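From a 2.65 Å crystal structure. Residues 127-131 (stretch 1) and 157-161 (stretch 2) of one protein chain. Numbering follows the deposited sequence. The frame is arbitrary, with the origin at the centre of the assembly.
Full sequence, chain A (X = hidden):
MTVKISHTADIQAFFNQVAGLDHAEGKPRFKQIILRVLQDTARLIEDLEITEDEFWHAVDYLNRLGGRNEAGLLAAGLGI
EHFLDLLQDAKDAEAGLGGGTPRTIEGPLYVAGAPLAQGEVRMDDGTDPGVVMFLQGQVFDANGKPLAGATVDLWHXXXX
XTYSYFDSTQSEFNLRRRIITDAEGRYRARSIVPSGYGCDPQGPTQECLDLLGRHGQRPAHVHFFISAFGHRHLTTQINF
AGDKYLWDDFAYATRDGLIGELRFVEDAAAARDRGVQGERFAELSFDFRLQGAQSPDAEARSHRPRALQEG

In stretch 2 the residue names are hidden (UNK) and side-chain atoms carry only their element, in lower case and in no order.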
# COMPACT_ATOMS: atom_id res chain seq x y z
N THR A 127 -13.71 -22.24 -26.36
CA THR A 127 -14.84 -21.44 -25.93
C THR A 127 -15.12 -20.19 -26.74
O THR A 127 -16.27 -19.82 -26.91
CB THR A 127 -14.62 -20.98 -24.51
OG1 THR A 127 -14.70 -22.10 -23.63
CG2 THR A 127 -15.64 -19.96 -24.11
N ASP A 128 -14.05 -19.54 -27.21
CA ASP A 128 -14.09 -18.26 -27.94
C ASP A 128 -14.34 -18.28 -29.50
O ASP A 128 -14.37 -19.36 -30.11
CB ASP A 128 -12.76 -17.52 -27.64
CG ASP A 128 -12.60 -17.06 -26.17
OD1 ASP A 128 -13.31 -16.12 -25.77
OD2 ASP A 128 -11.76 -17.60 -25.41
N PRO A 129 -14.61 -17.07 -30.12
CA PRO A 129 -14.84 -16.77 -31.55
C PRO A 129 -13.54 -15.99 -31.91
O PRO A 129 -13.56 -14.85 -32.42
CB PRO A 129 -16.05 -15.84 -31.50
CG PRO A 129 -15.57 -14.87 -30.45
CD PRO A 129 -14.90 -15.83 -29.36
N GLY A 130 -12.41 -16.60 -31.58
CA GLY A 130 -11.16 -15.96 -31.85
C GLY A 130 -10.56 -16.47 -33.12
O GLY A 130 -11.17 -17.21 -33.89
N VAL A 131 -9.33 -16.02 -33.34
CA VAL A 131 -8.52 -16.37 -34.47
C VAL A 131 -7.55 -17.40 -33.88
O VAL A 131 -6.88 -17.10 -32.90
CB VAL A 131 -7.74 -15.12 -34.96
CG1 VAL A 131 -6.67 -15.49 -35.99
CG2 VAL A 131 -8.73 -14.13 -35.52
N UNK A 157 -3.75 -13.50 -22.38
CA UNK A 157 -5.16 -13.18 -22.28
C UNK A 157 -5.96 -13.82 -23.41
O UNK A 157 -5.41 -14.27 -24.41
c UNK A 157 -5.36 -11.69 -22.30
N UNK A 158 -7.27 -13.88 -23.22
CA UNK A 158 -8.17 -14.43 -24.20
C UNK A 158 -8.72 -13.28 -25.08
O UNK A 158 -8.24 -12.14 -24.99
o UNK A 158 -10.00 -13.13 -22.52
c UNK A 158 -9.27 -15.21 -23.49
n UNK A 158 -11.28 -14.94 -22.18
c UNK A 158 -10.22 -14.33 -22.69
N UNK A 159 -9.71 -13.55 -25.93
CA UNK A 159 -10.22 -12.49 -26.79
C UNK A 159 -10.93 -11.36 -26.03
O UNK A 159 -11.01 -10.25 -26.54
c UNK A 159 -10.47 -14.14 -28.66
c UNK A 159 -11.14 -13.03 -27.90
o UNK A 159 -12.35 -13.53 -27.32
N UNK A 160 -11.45 -11.61 -24.83
CA UNK A 160 -12.08 -10.53 -24.05
C UNK A 160 -10.93 -9.76 -23.39
O UNK A 160 -11.12 -8.73 -22.72
o UNK A 160 -14.74 -12.34 -20.98
c UNK A 160 -12.96 -11.05 -22.92
c UNK A 160 -14.61 -12.75 -22.16
c UNK A 160 -14.22 -11.78 -23.29
n UNK A 160 -14.78 -14.04 -22.51
N UNK A 161 -9.73 -10.30 -23.56
CA UNK A 161 -8.58 -9.65 -22.98
C UNK A 161 -8.40 -9.86 -21.48
O UNK A 161 -8.03 -8.92 -20.79

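Position 157 carries a single side-chain carbon, with nothing beyond CB. CB lies 9.2 Å from Asp128 OD2, its nearest atom in stretch 1, and the position is buried. One carbon and no more makes it Ala157, which leads into the turn without taking part in the contact.

Position 158 has two side-chain carbons, the second bearing one oxygen and one nitrogen: a short planar amide. Its CA-to-CB bond points toward stretch 1, and CB sits 3.9 Å from Asp128 OD2, a packing distance. The short amide identifies Asn158. With chi1 at 68° (p), its side chain folds back over its own loop, where OD1 accepts a weak hydrogen bond from the backbone N of position 160, at 3.1 Å.

Position 159 shows one carbon that carries one oxygen and one further carbon. Its CA-to-CB bond points toward stretch 1, and both arms reach it: the oxygen lies 3.2 Å from Asp128 OD1 and 4.0 Å from Pro129 CD, while the outer carbon rests 3.7 Å from Gly130 CA. This branching at CB, with unlike arms, is that of threonine, so the residue is Thr159, in rotamer p. The pair from OG1 to Asp128 OD1 is a weak hydrogen bond, with OG1 as donor.

Position 160 holds an unbranched run of three carbons, the last carrying one oxygen and one nitrogen, an amide one carbon longer than the one at 158. Its CA-to-CB bond runs sideways, yet the end of the chain comes nearer, bringing the terminal nitrogen to 4.1 Å from Asp128 OD1, too long to count as a bond. This is Gln160.

Position 161 has no side-chain atoms at all, and its phi/psi of 77/39 would jam a CB against the carbonyl oxygen of the residue before. It is Gly161, and the backbone itself calls for it.

The rule here is a compact turn whose contact rests mainly on one side chain, with 59 Å² of Thr159 covered. A type I beta turn runs from Asn158 to Gly161, closed by the backbone hydrogen bond from Gly161 N to Asn158 O at 2.8 Å, and Thr159, within it, faces stretch 1. There Asp128, itself pointing toward the turn, supplies the acceptor, and Gly130 supplies room: an ideal CB on Gly130 would come within 2.9 Å of Thr159 CG2, a clash. The contact is small, burying 171 Å² in all, and pairs a single weak hydrogen bond with close packing of the threonine methyl over a glycine.

Stretch 2 157-161: ANTQG
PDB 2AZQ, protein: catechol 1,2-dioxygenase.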